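Lmo1076 protein (Listeria monocytogenes serovar 1/2a, PDB 3FI7) hydrolyses cell-wall peptidoglycan as a virulence-associated, autoinhibition-regulated N-acetylglucosaminidase of family GH73, of which this chain is the catalytic domain. Local coordinates at residues F29-A41 with M55-R67. Residues are numbered along the deposited sequence; the frame is centred on the assembly and turned at random.
Sequences FQQTFINSISTQA and MIAQAALESNWGR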
ATOM      1  N   PHE A  29     -10.457  -5.594  10.449  1.00 28.52           N
ATOM      2  CA  PHE A  29      -9.289  -4.715  10.520  1.00 31.58           C
ATOM      3  C   PHE A  29      -8.653  -4.514   9.132  1.00 32.43           C
ATOM      4  O   PHE A  29      -8.128  -3.441   8.841  1.00 35.10           O
ATOM      5  CB  PHE A  29      -8.263  -5.187  11.579  1.00 29.15           C
ATOM      6  CG  PHE A  29      -7.509  -6.449  11.203  1.00 32.59           C
ATOM      7  CD1 PHE A  29      -7.898  -7.685  11.719  1.00 27.52           C
ATOM      8  CD2 PHE A  29      -6.410  -6.394  10.348  1.00 24.14           C
ATOM      9  CE1 PHE A  29      -7.208  -8.849  11.394  1.00 26.77           C
ATOM     10  CE2 PHE A  29      -5.708  -7.554  10.008  1.00 31.15           C
ATOM     11  CZ  PHE A  29      -6.110  -8.788  10.530  1.00 30.11           C
ATOM     12  N   GLN A  30      -8.733  -5.530   8.272  1.00 28.65           N
ATOM     13  CA  GLN A  30      -8.188  -5.431   6.912  1.00 30.65           C
ATOM     14  C   GLN A  30      -8.938  -4.374   6.103  1.00 34.42           C
ATOM     15  O   GLN A  30      -8.333  -3.507   5.460  1.00 30.50           O
ATOM     16  CB  GLN A  30      -8.262  -6.776   6.165  1.00 29.52           C
ATOM     17  CG  GLN A  30      -7.445  -7.928   6.763  1.00 31.11           C
ATOM     18  CD  GLN A  30      -8.216  -8.764   7.779  1.00 32.63           C
ATOM     19  OE1 GLN A  30      -8.955  -8.238   8.608  1.00 33.45           O
ATOM     20  NE2 GLN A  30      -8.024 -10.076   7.728  1.00 34.65           N
ATOM     21  N   GLN A  31     -10.264  -4.458   6.138  1.00 30.80           N
ATOM     22  CA  GLN A  31     -11.117  -3.553   5.373  1.00 32.04           C
ATOM     23  C   GLN A  31     -11.013  -2.144   5.950  1.00 29.44           C
ATOM     24  O   GLN A  31     -10.994  -1.153   5.219  1.00 32.21           O
ATOM     25  CB  GLN A  31     -12.571  -4.042   5.395  1.00 28.05           C
ATOM     26  CG  GLN A  31     -13.530  -3.212   4.548  1.00 32.04           C
ATOM     27  CD  GLN A  31     -13.231  -3.316   3.060  1.00 36.59           C
ATOM     28  OE1 GLN A  31     -13.206  -4.409   2.488  1.00 33.29           O
ATOM     29  NE2 GLN A  31     -13.002  -2.174   2.429  1.00 28.80           N
ATOM     30  N   THR A  32     -10.917  -2.066   7.273  1.00 27.83           N
ATOM     31  CA  THR A  32     -10.781  -0.778   7.944  1.00 30.68           C
ATOM     32  C   THR A  32      -9.474  -0.097   7.545  1.00 34.17           C
ATOM     33  O   THR A  32      -9.430   1.124   7.348  1.00 34.05           O
ATOM     34  CB  THR A  32     -10.857  -0.943   9.462  1.00 34.45           C
ATOM     35  OG1 THR A  32     -12.188  -1.327   9.813  1.00 39.35           O
ATOM     36  CG2 THR A  32     -10.477   0.358  10.189  1.00 26.69           C
ATOM     37  N   PHE A  33      -8.415  -0.887   7.398  1.00 29.58           N
ATOM     38  CA  PHE A  33      -7.147  -0.331   6.937  1.00 34.41           C
ATOM     39  C   PHE A  33      -7.283   0.241   5.524  1.00 32.04           C
ATOM     40  O   PHE A  33      -6.902   1.383   5.273  1.00 32.70           O
ATOM     41  CB  PHE A  33      -6.017  -1.365   6.987  1.00 35.22           C
ATOM     42  CG  PHE A  33      -4.750  -0.885   6.348  1.00 35.84           C
ATOM     43  CD1 PHE A  33      -4.435  -1.249   5.051  1.00 30.38           C
ATOM     44  CD2 PHE A  33      -3.896  -0.024   7.030  1.00 33.39           C
ATOM     45  CE1 PHE A  33      -3.267  -0.793   4.452  1.00 35.96           C
ATOM     46  CE2 PHE A  33      -2.731   0.438   6.434  1.00 32.65           C
ATOM     47  CZ  PHE A  33      -2.416   0.051   5.145  1.00 28.10           C
ATOM     48  N   ILE A  34      -7.825  -0.548   4.602  1.00 31.58           N
ATOM     49  CA  ILE A  34      -8.096  -0.039   3.259  1.00 29.74           C
ATOM     50  C   ILE A  34      -8.945   1.240   3.307  1.00 30.85           C
ATOM     51  O   ILE A  34      -8.591   2.243   2.699  1.00 30.81           O
ATOM     52  CB  ILE A  34      -8.788  -1.090   2.391  1.00 28.29           C
ATOM     53  CG1 ILE A  34      -7.808  -2.216   2.044  1.00 32.12           C
ATOM     54  CG2 ILE A  34      -9.363  -0.449   1.131  1.00 23.29           C
ATOM     55  CD1 ILE A  34      -8.487  -3.558   1.767  1.00 30.36           C
ATOM     56  N   ASN A  35     -10.050   1.207   4.052  1.00 31.39           N
ATOM     57  CA  ASN A  35     -10.939   2.364   4.139  1.00 29.03           C
ATOM     58  C   ASN A  35     -10.193   3.609   4.610  1.00 35.07           C
ATOM     59  O   ASN A  35     -10.517   4.712   4.202  1.00 33.20           O
ATOM     60  CB  ASN A  35     -12.118   2.089   5.079  1.00 25.08           C
ATOM     61  CG  ASN A  35     -13.011   0.950   4.593  1.00 26.77           C
ATOM     62  OD1 ASN A  35     -12.953   0.543   3.430  1.00 26.35           O
ATOM     63  ND2 ASN A  35     -13.834   0.427   5.493  1.00 28.58           N
ATOM     64  N   SER A  36      -9.189   3.426   5.465  1.00 32.24           N
ATOM     65  CA  SER A  36      -8.479   4.558   6.053  1.00 29.72           C
ATOM     66  C   SER A  36      -7.468   5.227   5.119  1.00 33.68           C
ATOM     67  O   SER A  36      -7.066   6.348   5.373  1.00 35.51           O
ATOM     68  CB  SER A  36      -7.763   4.141   7.343  1.00 30.08           C
ATOM     69  OG  SER A  36      -6.563   3.445   7.049  1.00 36.99           O
ATOM     70  N   ILE A  37      -7.051   4.556   4.050  1.00 29.63           N
ATOM     71  CA  ILE A  37      -6.078   5.168   3.141  1.00 31.49           C
ATOM     72  C   ILE A  37      -6.556   5.353   1.695  1.00 36.95           C
ATOM     73  O   ILE A  37      -5.841   5.927   0.875  1.00 38.42           O
ATOM     74  CB  ILE A  37      -4.766   4.364   3.100  1.00 35.39           C
ATOM     75  CG1 ILE A  37      -5.033   2.922   2.636  1.00 23.55           C
ATOM     76  CG2 ILE A  37      -4.062   4.395   4.462  1.00 24.97           C
ATOM     77  CD1 ILE A  37      -3.760   2.228   2.087  1.00 34.14           C
ATOM     78  N   SER A  38      -7.752   4.866   1.374  1.00 29.75           N
ATOM     79  CA  SER A  38      -8.191   4.846  -0.021  1.00 30.24           C
ATOM     80  C   SER A  38      -8.372   6.253  -0.586  1.00 32.96           C
ATOM     81  O   SER A  38      -8.039   6.508  -1.742  1.00 38.69           O
ATOM     82  CB  SER A  38      -9.479   4.022  -0.192  1.00 26.44           C
ATOM     83  OG  SER A  38     -10.572   4.631   0.488  1.00 35.19           O
ATOM     84  N   THR A  39      -8.900   7.164   0.227  1.00 32.67           N
ATOM     85  CA  THR A  39      -9.099   8.545  -0.214  1.00 35.10           C
ATOM     86  C   THR A  39      -7.782   9.219  -0.606  1.00 33.80           C
ATOM     87  O   THR A  39      -7.667   9.807  -1.682  1.00 32.73           O
ATOM     88  CB  THR A  39      -9.766   9.391   0.875  1.00 34.19           C
ATOM     89  OG1 THR A  39     -10.928   8.712   1.350  1.00 34.61           O
ATOM     90  CG2 THR A  39     -10.155  10.782   0.321  1.00 32.19           C
ATOM     91  N   GLN A  40      -6.793   9.126   0.272  1.00 35.15           N
ATOM     92  CA  GLN A  40      -5.484   9.721   0.019  1.00 36.64           C
ATOM     93  C   GLN A  40      -4.787   9.017  -1.134  1.00 37.43           C
ATOM     94  O   GLN A  40      -4.083   9.650  -1.913  1.00 40.64           O
ATOM     95  CB  GLN A  40      -4.611   9.682   1.279  1.00 33.01           C
ATOM     96  CG  GLN A  40      -5.129  10.576   2.405  1.00 39.98           C
ATOM     97  CD  GLN A  40      -4.717  10.091   3.807  1.00 66.40           C
ATOM     98  OE1 GLN A  40      -4.785   8.889   4.128  1.00 60.99           O
ATOM     99  NE2 GLN A  40      -4.306  11.035   4.654  1.00 62.23           N
ATOM    100  N   ALA A  41      -4.998   7.710  -1.257  1.00 30.28           N
ATOM    101  CA  ALA A  41      -4.382   6.979  -2.356  1.00 34.02           C
ATOM    102  C   ALA A  41      -4.953   7.424  -3.702  1.00 37.41           C
ATOM    103  O   ALA A  41      -4.220   7.556  -4.678  1.00 39.81           O
ATOM    104  CB  ALA A  41      -4.540   5.469  -2.171  1.00 31.85           C
ATOM    105  N   MET A  55      -1.200   0.917  -5.144  1.00 26.46           N
ATOM    106  CA  MET A  55      -0.691   1.596  -3.951  1.00 35.50           C
ATOM    107  C   MET A  55      -1.307   1.059  -2.654  1.00 36.92           C
ATOM    108  O   MET A  55      -0.612   0.857  -1.652  1.00 33.94           O
ATOM    109  CB  MET A  55      -0.929   3.106  -4.038  1.00 32.26           C
ATOM    110  CG  MET A  55      -0.423   3.856  -2.804  1.00 41.89           C
ATOM    111  SD  MET A  55      -0.733   5.641  -2.828  1.00 49.30           S
ATOM    112  CE  MET A  55       0.686   6.216  -3.756  1.00 40.01           C
ATOM    113  N   ILE A  56      -2.618   0.845  -2.672  1.00 28.19           N
ATOM    114  CA  ILE A  56      -3.309   0.356  -1.490  1.00 31.28           C
ATOM    115  C   ILE A  56      -2.848  -1.069  -1.195  1.00 29.11           C
ATOM    116  O   ILE A  56      -2.586  -1.411  -0.050  1.00 34.84           O
ATOM    117  CB  ILE A  56      -4.847   0.417  -1.660  1.00 29.04           C
ATOM    118  CG1 ILE A  56      -5.311   1.873  -1.754  1.00 30.14           C
ATOM    119  CG2 ILE A  56      -5.541  -0.291  -0.516  1.00 26.31           C
ATOM    120  CD1 ILE A  56      -6.656   2.049  -2.450  1.00 33.90           C
ATOM    121  N   ALA A  57      -2.734  -1.893  -2.232  1.00 29.81           N
ATOM    122  CA  ALA A  57      -2.251  -3.264  -2.048  1.00 31.94           C
ATOM    123  C   ALA A  57      -0.819  -3.281  -1.506  1.00 33.62           C
ATOM    124  O   ALA A  57      -0.499  -4.055  -0.607  1.00 33.45           O
ATOM    125  CB  ALA A  57      -2.334  -4.038  -3.342  1.00 28.97           C
ATOM    126  N   GLN A  58       0.037  -2.416  -2.042  1.00 30.15           N
ATOM    127  CA  GLN A  58       1.402  -2.315  -1.534  1.00 31.37           C
ATOM    128  C   GLN A  58       1.419  -1.895  -0.076  1.00 33.48           C
ATOM    129  O   GLN A  58       2.164  -2.462   0.723  1.00 33.14           O
ATOM    130  CB  GLN A  58       2.243  -1.335  -2.357  1.00 29.29           C
ATOM    131  CG  GLN A  58       2.890  -1.949  -3.566  1.00 29.09           C
ATOM    132  CD  GLN A  58       4.070  -1.133  -4.057  1.00 38.61           C
ATOM    133  OE1 GLN A  58       3.900  -0.026  -4.566  1.00 36.91           O
ATOM    134  NE2 GLN A  58       5.276  -1.678  -3.911  1.00 33.06           N
ATOM    135  N   ALA A  59       0.592  -0.911   0.276  1.00 33.17           N
ATOM    136  CA  ALA A  59       0.581  -0.422   1.651  1.00 32.94           C
ATOM    137  C   ALA A  59       0.162  -1.517   2.613  1.00 31.30           C
ATOM    138  O   ALA A  59       0.745  -1.642   3.682  1.00 34.27           O
ATOM    139  CB  ALA A  59      -0.314   0.789   1.803  1.00 26.76           C
ATOM    140  N   ALA A  60      -0.834  -2.314   2.227  1.00 29.32           N
ATOM    141  CA  ALA A  60      -1.332  -3.377   3.097  1.00 32.74           C
ATOM    142  C   ALA A  60      -0.278  -4.459   3.262  1.00 32.44           C
ATOM    143  O   ALA A  60      -0.085  -4.997   4.349  1.00 30.17           O
ATOM    144  CB  ALA A  60      -2.620  -3.983   2.545  1.00 26.27           C
ATOM    145  N   LEU A  61       0.402  -4.762   2.166  1.00 31.72           N
ATOM    146  CA  LEU A  61       1.396  -5.822   2.146  1.00 40.01           C
ATOM    147  C   LEU A  61       2.653  -5.446   2.938  1.00 41.61           C
ATOM    148  O   LEU A  61       3.139  -6.239   3.745  1.00 40.37           O
ATOM    149  CB  LEU A  61       1.750  -6.159   0.696  1.00 40.43           C
ATOM    150  CG  LEU A  61       2.582  -7.402   0.419  1.00 41.56           C
ATOM    151  CD1 LEU A  61       1.859  -8.654   0.915  1.00 34.58           C
ATOM    152  CD2 LEU A  61       2.879  -7.494  -1.069  1.00 42.37           C
ATOM    153  N   GLU A  62       3.160  -4.232   2.722  1.00 36.12           N
ATOM    154  CA  GLU A  62       4.435  -3.809   3.307  1.00 33.79           C
ATOM    155  C   GLU A  62       4.306  -3.434   4.779  1.00 40.44           C
ATOM    156  O   GLU A  62       5.286  -3.453   5.518  1.00 42.17           O
ATOM    157  CB  GLU A  62       5.030  -2.630   2.530  1.00 34.78           C
ATOM    158  CG  GLU A  62       5.242  -2.897   1.042  1.00 37.68           C
ATOM    159  CD  GLU A  62       6.312  -3.932   0.784  1.00 44.35           C
ATOM    160  OE1 GLU A  62       7.460  -3.723   1.232  1.00 49.46           O
ATOM    161  OE2 GLU A  62       6.012  -4.952   0.129  1.00 43.45           O
ATOM    162  N   SER A  63       3.093  -3.092   5.197  1.00 35.57           N
ATOM    163  CA  SER A  63       2.832  -2.687   6.572  1.00 35.36           C
ATOM    164  C   SER A  63       2.071  -3.734   7.423  1.00 46.30           C
ATOM    165  O   SER A  63       1.833  -3.481   8.602  1.00 45.89           O
ATOM    166  CB  SER A  63       2.017  -1.396   6.566  1.00 34.46           C
ATOM    167  OG  SER A  63       0.630  -1.678   6.360  1.00 38.76           O
ATOM    168  N   ASN A  64       1.675  -4.873   6.828  1.00 51.26           N
ATOM    169  CA  ASN A  64       0.784  -5.879   7.482  1.00 36.05           C
ATOM    170  C   ASN A  64      -0.550  -5.257   7.935  1.00 29.75           C
ATOM    171  O   ASN A  64      -0.895  -5.270   9.121  1.00 29.30           O
ATOM    172  CB  ASN A  64       1.502  -6.595   8.651  1.00 29.04           C
ATOM    173  CG  ASN A  64       0.631  -7.662   9.352  1.00 38.42           C
ATOM    174  OD1 ASN A  64      -0.244  -8.279   8.752  1.00 34.72           O
ATOM    175  ND2 ASN A  64       0.902  -7.883  10.633  1.00 35.64           N
ATOM    176  N   TRP A  65      -1.284  -4.693   6.977  1.00 28.17           N
ATOM    177  CA  TRP A  65      -2.571  -4.064   7.262  1.00 30.73           C
ATOM    178  C   TRP A  65      -2.417  -2.988   8.323  1.00 32.55           C
ATOM    179  O   TRP A  65      -3.280  -2.829   9.179  1.00 27.66           O
ATOM    180  CB  TRP A  65      -3.583  -5.119   7.719  1.00 28.40           C
ATOM    181  CG  TRP A  65      -3.743  -6.202   6.710  1.00 27.23           C
ATOM    182  CD1 TRP A  65      -3.194  -7.451   6.749  1.00 27.28           C
ATOM    183  CD2 TRP A  65      -4.495  -6.128   5.496  1.00 23.84           C
ATOM    184  NE1 TRP A  65      -3.564  -8.162   5.633  1.00 31.44           N
ATOM    185  CE2 TRP A  65      -4.360  -7.370   4.845  1.00 22.98           C
ATOM    186  CE3 TRP A  65      -5.270  -5.129   4.894  1.00 24.53           C
ATOM    187  CZ2 TRP A  65      -4.979  -7.647   3.624  1.00 26.87           C
ATOM    188  CZ3 TRP A  65      -5.869  -5.395   3.677  1.00 25.38           C
ATOM    189  CH2 TRP A  65      -5.725  -6.648   3.053  1.00 28.34           C
ATOM    190  N   GLY A  66      -1.292  -2.278   8.278  1.00 37.08           N
ATOM    191  CA  GLY A  66      -1.022  -1.192   9.200  1.00 23.76           C
ATOM    192  C   GLY A  66      -0.682  -1.585  10.631  1.00 37.88           C
ATOM    193  O   GLY A  66      -0.805  -0.762  11.534  1.00 43.59           O
ATOM    194  N   ARG A  67      -0.227  -2.818  10.844  1.00 34.40           N
ATOM    195  CA  ARG A  67       0.025  -3.302  12.207  1.00 34.70           C
ATOM    196  C   ARG A  67       1.506  -3.396  12.596  1.00 39.72           C
ATOM    197  O   ARG A  67       1.819  -3.660  13.752  1.00 44.11           O
ATOM    198  CB  ARG A  67      -0.662  -4.660  12.435  1.00 28.43           C
ATOM    199  CG  ARG A  67      -2.166  -4.641  12.097  1.00 39.02           C
ATOM    200  CD  ARG A  67      -2.828  -5.996  12.337  1.00 35.60           C
ATOM    201  NE  ARG A  67      -2.368  -7.025  11.405  1.00 35.21           N
ATOM    202  CZ  ARG A  67      -2.693  -8.314  11.492  1.00 37.87           C
ATOM    203  NH1 ARG A  67      -3.488  -8.750  12.475  1.00 28.90           N
ATOM    204  NH2 ARG A  67      -2.228  -9.169  10.591  1.00 25.43           N
TER
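Helices 29-41 and 55-63 pack at 137° between their chain directions, nearer antiparallel than parallel, with the axes 10.2 Å apart at their closest, and the turn that follows the second helix adds to the contact. The pair illustrates how one helix can be packed by aliphatic side chains at one end and by rings at the other. I56 is the aliphatic knob, entering a hole formed by I34, I37, S38 and A41; its CG1 lies 3.7 Å from A41 CB, and its CG2 branch faces I34 and I37. Beside it, M55 SD rests on A41, while I37 CD1 packs against A59 CB. F33, its CG swung anti to the backbone N, lays one ring face against the W65-G66 backbone, while its ring carbon CE1 reaches A60 CA, 3.5 Å away. W65 CA makes a CH-pi contact 4.1 Å from the F33 ring centroid. The W65 indole is clamped: A60 CB covers one face and the bent chain of Q30 the other, Q30 CB standing 3.7 Å from the centroid of the six-membered ring. I34 CD1 meets the indole edge in plane, and F29 turns its own edge toward the indole face, planes at 81°. The CE2-CZ side of F29 lies over the face of the R67 guanidinium, the two planes 24° apart, with R67 NH1 3.3 Å from F29 CZ. N64 fixes that group side-on, R67 NH2 binding N64 OD1 at 2.8 Å and R67 NE binding N64 O. Just before the turn, S63 OG accepts from G66 N, an ST motif. Y177 and L173 also meet W65, tying the pair to the C-terminal part of the chain. Two consecutive helices, 29-47 and 52-63, thus pack knob-into-hole ahead of a type I' turn, N64 to R67, in a mainly helical catalytic domain, consistent with the lysozyme-like clan of its glucosaminidase family.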